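Local coordinates for protein toxin 2A (Paenibacillus larvae, PDB 5URP) that acts as an ADP-ribosyltransferase toxin and virulence factor of this bacterium, presumably transferring ADP-ribose from NAD+ to a host protein, at residues M23-W36 / T95-T107. Residues are numbered along the deposited sequence; the frame is centred on the assembly and turned at random.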
loop_
_atom_site.group_PDB
_atom_site.type_symbol
_atom_site.label_atom_id
_atom_site.label_comp_id
_atom_site.label_asym_id
_atom_site.label_seq_id
_atom_site.Cartn_x
_atom_site.Cartn_y
_atom_site.Cartn_z
ATOM N N MET A 23 12.683 -9.040 11.132
ATOM C CA MET A 23 11.820 -8.682 10.003
ATOM C C MET A 23 11.003 -9.895 9.563
ATOM O O MET A 23 11.544 -10.969 9.307
ATOM C CB MET A 23 12.643 -8.155 8.822
ATOM C CG MET A 23 11.850 -7.899 7.521
ATOM S SD MET A 23 10.634 -6.578 7.672
ATOM C CE MET A 23 11.708 -5.170 7.953
ATOM N N ILE A 24 9.704 -9.697 9.516
ATOM C CA ILE A 24 8.745 -10.699 9.059
ATOM C C ILE A 24 8.448 -10.455 7.592
ATOM O O ILE A 24 8.098 -9.336 7.196
ATOM C CB ILE A 24 7.443 -10.632 9.870
ATOM C CG1 ILE A 24 7.696 -10.854 11.368
ATOM C CG2 ILE A 24 6.442 -11.651 9.335
ATOM C CD1 ILE A 24 6.479 -10.517 12.190
ATOM N N ASP A 25 8.502 -11.516 6.791
ATOM C CA ASP A 25 8.113 -11.432 5.386
ATOM C C ASP A 25 7.436 -12.752 5.044
ATOM O O ASP A 25 8.095 -13.792 5.033
ATOM C CB ASP A 25 9.338 -11.165 4.513
ATOM C CG ASP A 25 9.034 -11.137 3.032
ATOM O OD1 ASP A 25 7.852 -11.221 2.621
ATOM O OD2 ASP A 25 10.006 -11.018 2.274
ATOM N N PHE A 26 6.122 -12.707 4.848
ATOM C CA PHE A 26 5.322 -13.896 4.590
ATOM C C PHE A 26 5.394 -14.361 3.146
ATOM O O PHE A 26 4.972 -15.485 2.866
ATOM C CB PHE A 26 3.871 -13.623 4.981
ATOM C CG PHE A 26 3.684 -13.430 6.464
ATOM C CD1 PHE A 26 3.866 -14.480 7.333
ATOM C CD2 PHE A 26 3.347 -12.193 6.977
ATOM C CE1 PHE A 26 3.713 -14.294 8.704
ATOM C CE2 PHE A 26 3.197 -12.012 8.346
ATOM C CZ PHE A 26 3.373 -13.047 9.183
ATOM N N ARG A 27 5.943 -13.551 2.247
ATOM C CA ARG A 27 6.136 -13.909 0.837
ATOM C C ARG A 27 4.767 -14.274 0.273
ATOM O O ARG A 27 3.946 -13.360 0.109
ATOM C CB ARG A 27 7.229 -14.973 0.701
ATOM C CG ARG A 27 8.627 -14.449 1.097
ATOM C CD ARG A 27 9.747 -15.427 0.754
ATOM N NE ARG A 27 9.778 -15.779 -0.666
ATOM C CZ ARG A 27 10.465 -15.128 -1.603
ATOM N NH1 ARG A 27 11.199 -14.066 -1.291
ATOM N NH2 ARG A 27 10.416 -15.543 -2.864
ATOM N N ILE A 28 4.495 -15.529 -0.086
ATOM C CA ILE A 28 3.169 -15.895 -0.607
ATOM C C ILE A 28 2.393 -16.782 0.364
ATOM O O ILE A 28 1.371 -17.361 -0.016
ATOM C CB ILE A 28 3.282 -16.574 -1.987
ATOM C CG1 ILE A 28 4.125 -17.839 -1.900
ATOM C CG2 ILE A 28 3.871 -15.604 -3.004
ATOM C CD1 ILE A 28 4.039 -18.710 -3.200
ATOM N N ASP A 29 2.847 -16.903 1.613
ATOM C CA ASP A 29 2.250 -17.858 2.556
ATOM C C ASP A 29 1.049 -17.200 3.222
ATOM O O ASP A 29 1.138 -16.616 4.304
ATOM C CB ASP A 29 3.272 -18.336 3.581
ATOM C CG ASP A 29 2.764 -19.485 4.434
ATOM O OD1 ASP A 29 1.529 -19.649 4.585
ATOM O OD2 ASP A 29 3.603 -20.234 4.973
ATOM N N LYS A 30 -0.104 -17.333 2.567
ATOM C CA LYS A 30 -1.327 -16.681 3.021
ATOM C C LYS A 30 -1.792 -17.222 4.370
ATOM O O LYS A 30 -2.303 -16.461 5.195
ATOM C CB LYS A 30 -2.416 -16.875 1.966
ATOM C CG LYS A 30 -3.399 -15.772 1.836
ATOM C CD LYS A 30 -4.248 -15.932 0.587
ATOM C CE LYS A 30 -5.198 -14.740 0.438
ATOM N NZ LYS A 30 -5.986 -14.751 -0.826
ATOM N N GLU A 31 -1.628 -18.526 4.628
ATOM C CA GLU A 31 -2.141 -19.057 5.893
ATOM C C GLU A 31 -1.335 -18.544 7.082
ATOM O O GLU A 31 -1.914 -18.120 8.093
ATOM C CB GLU A 31 -2.180 -20.587 5.853
ATOM C CG GLU A 31 -3.354 -21.110 5.031
ATOM C CD GLU A 31 -4.680 -20.430 5.407
ATOM O OE1 GLU A 31 -5.080 -20.506 6.590
ATOM O OE2 GLU A 31 -5.301 -19.790 4.529
ATOM N N LYS A 32 -0.004 -18.512 6.963
ATOM C CA LYS A 32 0.820 -17.915 8.014
ATOM C C LYS A 32 0.516 -16.429 8.195
ATOM O O LYS A 32 0.419 -15.942 9.332
ATOM C CB LYS A 32 2.304 -18.109 7.705
ATOM C CG LYS A 32 2.904 -19.425 8.205
ATOM C CD LYS A 32 4.401 -19.522 7.882
ATOM C CE LYS A 32 5.255 -18.480 8.623
ATOM N NZ LYS A 32 5.380 -18.750 10.092
ATOM N N ALA A 33 0.379 -15.692 7.087
ATOM C CA ALA A 33 0.145 -14.251 7.146
ATOM C C ALA A 33 -1.166 -13.941 7.853
ATOM O O ALA A 33 -1.238 -13.031 8.688
ATOM C CB ALA A 33 0.125 -13.669 5.729
ATOM N N LYS A 34 -2.205 -14.704 7.540
ATOM C CA LYS A 34 -3.519 -14.479 8.120
ATOM C C LYS A 34 -3.490 -14.641 9.644
ATOM O O LYS A 34 -4.086 -13.838 10.374
ATOM C CB LYS A 34 -4.492 -15.436 7.457
ATOM C CG LYS A 34 -5.912 -14.991 7.335
ATOM C CD LYS A 34 -6.636 -15.901 6.340
ATOM C CE LYS A 34 -8.014 -16.321 6.831
ATOM N NZ LYS A 34 -9.013 -15.214 6.793
ATOM N N LYS A 35 -2.784 -15.657 10.148
ATOM C CA LYS A 35 -2.705 -15.852 11.599
ATOM C C LYS A 35 -2.024 -14.677 12.297
ATOM O O LYS A 35 -2.447 -14.260 13.391
ATOM C CB LYS A 35 -1.955 -17.151 11.908
ATOM C CG LYS A 35 -1.587 -17.337 13.392
ATOM C CD LYS A 35 -1.117 -18.769 13.699
ATOM C CE LYS A 35 -0.957 -18.994 15.202
ATOM N NZ LYS A 35 -2.219 -18.706 15.976
ATOM N N TRP A 36 -0.935 -14.166 11.710
ATOM C CA TRP A 36 -0.204 -13.042 12.287
ATOM C C TRP A 36 -1.051 -11.787 12.262
ATOM O O TRP A 36 -1.146 -11.062 13.265
ATOM C CB TRP A 36 1.094 -12.818 11.517
ATOM C CG TRP A 36 1.919 -11.674 11.997
ATOM C CD1 TRP A 36 2.959 -11.734 12.891
ATOM C CD2 TRP A 36 1.802 -10.296 11.612
ATOM N NE1 TRP A 36 3.494 -10.483 13.079
ATOM C CE2 TRP A 36 2.802 -9.581 12.319
ATOM C CE3 TRP A 36 0.952 -9.595 10.751
ATOM C CZ2 TRP A 36 2.974 -8.207 12.181
ATOM C CZ3 TRP A 36 1.118 -8.228 10.624
ATOM C CH2 TRP A 36 2.128 -7.551 11.322
ATOM N N THR A 95 -3.212 1.751 16.357
ATOM C CA THR A 95 -2.460 0.514 16.381
ATOM C C THR A 95 -1.013 0.786 16.014
ATOM O O THR A 95 -0.662 1.830 15.474
ATOM C CB THR A 95 -3.128 -0.540 15.498
ATOM O OG1 THR A 95 -2.561 -1.844 15.767
ATOM C CG2 THR A 95 -3.031 -0.126 14.028
ATOM N N LYS A 96 -0.163 -0.134 16.429
ATOM C CA LYS A 96 1.280 -0.011 16.320
ATOM C C LYS A 96 1.800 -1.418 16.083
ATOM O O LYS A 96 1.383 -2.347 16.780
ATOM C CB LYS A 96 1.896 0.577 17.609
ATOM C CG LYS A 96 2.324 2.023 17.521
ATOM C CD LYS A 96 3.151 2.425 18.721
ATOM C CE LYS A 96 3.876 3.718 18.471
ATOM N NZ LYS A 96 2.998 4.872 18.815
ATOM N N LEU A 97 2.701 -1.577 15.126
ATOM C CA LEU A 97 3.238 -2.904 14.844
ATOM C C LEU A 97 4.134 -3.356 15.982
ATOM O O LEU A 97 5.015 -2.611 16.414
ATOM C CB LEU A 97 4.048 -2.916 13.552
ATOM C CG LEU A 97 3.234 -2.685 12.286
ATOM C CD1 LEU A 97 4.185 -2.734 11.099
ATOM C CD2 LEU A 97 2.112 -3.716 12.171
ATOM N N LYS A 98 3.916 -4.596 16.434
ATOM C CA LYS A 98 4.819 -5.228 17.390
ATOM C C LYS A 98 6.126 -5.660 16.735
ATOM O O LYS A 98 7.169 -5.658 17.390
ATOM C CB LYS A 98 4.141 -6.446 18.042
ATOM C CG LYS A 98 4.997 -7.103 19.131
ATOM C CD LYS A 98 4.251 -8.189 19.899
ATOM C CE LYS A 98 5.232 -9.130 20.614
ATOM N NZ LYS A 98 4.612 -9.944 21.718
ATOM N N ASP A 99 6.096 -6.031 15.456
ATOM C CA ASP A 99 7.291 -6.459 14.741
ATOM C C ASP A 99 7.398 -5.667 13.451
ATOM O O ASP A 99 6.386 -5.254 12.895
ATOM C CB ASP A 99 7.257 -7.947 14.369
ATOM C CG ASP A 99 6.668 -8.824 15.453
ATOM O OD1 ASP A 99 7.343 -9.007 16.484
ATOM O OD2 ASP A 99 5.544 -9.363 15.242
ATOM N N SER A 100 8.616 -5.538 12.922
ATOM C CA SER A 100 8.740 -4.987 11.580
ATOM C C SER A 100 8.242 -6.019 10.576
ATOM O O SER A 100 8.402 -7.224 10.778
ATOM C CB SER A 100 10.169 -4.619 11.240
ATOM O OG SER A 100 10.721 -3.795 12.282
ATOM N N VAL A 101 7.663 -5.535 9.479
ATOM C CA VAL A 101 7.036 -6.453 8.527
ATOM C C VAL A 101 7.167 -5.908 7.122
ATOM O O VAL A 101 7.130 -4.697 6.895
ATOM C CB VAL A 101 5.555 -6.695 8.894
ATOM C CG1 VAL A 101 4.735 -5.532 8.594
ATOM C CG2 VAL A 101 5.020 -7.936 8.194
ATOM N N THR A 102 7.264 -6.842 6.174
ATOM C CA THR A 102 7.289 -6.537 4.758
ATOM C C THR A 102 5.876 -6.676 4.205
ATOM O O THR A 102 5.176 -7.642 4.520
ATOM C CB THR A 102 8.231 -7.495 4.029
ATOM O OG1 THR A 102 9.544 -7.367 4.566
ATOM C CG2 THR A 102 8.283 -7.178 2.544
ATOM N N VAL A 103 5.461 -5.694 3.422
ATOM C CA VAL A 103 4.183 -5.752 2.735
ATOM C C VAL A 103 4.413 -5.494 1.246
ATOM O O VAL A 103 5.478 -5.074 0.817
ATOM C CB VAL A 103 3.151 -4.774 3.301
ATOM C CG1 VAL A 103 2.823 -5.117 4.760
ATOM C CG2 VAL A 103 3.622 -3.301 3.154
ATOM N N TYR A 104 3.384 -5.792 0.461
ATOM C CA TYR A 104 3.468 -5.777 -0.999
ATOM C C TYR A 104 2.342 -4.948 -1.590
ATOM O O TYR A 104 1.223 -4.928 -1.066
ATOM C CB TYR A 104 3.390 -7.220 -1.539
ATOM C CG TYR A 104 4.529 -8.075 -1.078
ATOM C CD1 TYR A 104 5.713 -8.126 -1.805
ATOM C CD2 TYR A 104 4.436 -8.817 0.082
ATOM C CE1 TYR A 104 6.766 -8.873 -1.386
ATOM C CE2 TYR A 104 5.502 -9.608 0.524
ATOM C CZ TYR A 104 6.673 -9.616 -0.217
ATOM O OH TYR A 104 7.718 -10.402 0.176
ATOM N N ARG A 105 2.630 -4.254 -2.695
ATOM C CA ARG A 105 1.597 -3.482 -3.369
ATOM C C ARG A 105 1.860 -3.510 -4.863
ATOM O O ARG A 105 2.930 -3.107 -5.300
ATOM C CB ARG A 105 1.598 -2.027 -2.880
ATOM C CG ARG A 105 0.629 -1.161 -3.615
ATOM C CD ARG A 105 0.559 0.210 -2.952
ATOM N NE ARG A 105 -0.146 1.191 -3.774
ATOM C CZ ARG A 105 -1.466 1.262 -3.913
ATOM N NH1 ARG A 105 -2.269 0.405 -3.291
ATOM N NH2 ARG A 105 -1.992 2.190 -4.696
ATOM N N GLY A 106 0.906 -4.013 -5.635
ATOM C CA GLY A 106 0.979 -3.870 -7.075
ATOM C C GLY A 106 0.365 -2.551 -7.506
ATOM O O GLY A 106 -0.695 -2.154 -7.022
ATOM N N THR A 107 1.032 -1.878 -8.435
ATOM C CA THR A 107 0.504 -0.620 -8.921
ATOM C C THR A 107 1.039 -0.395 -10.336
ATOM O O THR A 107 1.460 -1.333 -11.014
ATOM C CB THR A 107 0.836 0.501 -7.908
ATOM O OG1 THR A 107 0.126 1.696 -8.266
ATOM C CG2 THR A 107 2.327 0.755 -7.820
HETATM O O HOH W 1 4.791 -10.288 4.722
#
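The W36 indole carries F26 CE2 over one face, offset toward the rim, with V101 CG2 coming in obliquely beside it, while D99 OD2 sits at its edge in the ring plane. W36 NE1 donates to the anti side of D99 OD2 (3.2 Å), and I24 CD1 packs against the same carboxylate. L97 CD2 meets W36 CH2 near the ring plane (3.9 Å). The F26 ring is sandwiched between A33 CA over its centre and I24 CG2 near the rim of the opposite face, with W36 CD1 at its edge. At the edge of the Y104 ring, in its plane, lies D25 OD1, and Y104 OH donates to the syn side of D25 OD1 (2.6 Å). The same oxygen also accepts from R27 N, above the carboxylate plane, closing an Asx turn, so two bonds grip it. D25 CG lies anti to its backbone N (chi1 177°), which carries the carboxylate across T102 to the tyrosine. Between these side chains the backbones pair at I24 and V101: I24 N donates to S100 O (3.1 Å), and T102 N to I24 O (2.8 Å). A water bridges F26 N and T102 O beyond them. M23 SD folds back to T102 OG1 (3.4 Å). Strand 101-107 is outermost in the five-stranded mixed sheet; a single beta bridge joins its outer edge to the N-terminal segment leading into helix 30-45 of this ADP-ribosyltransferase fold.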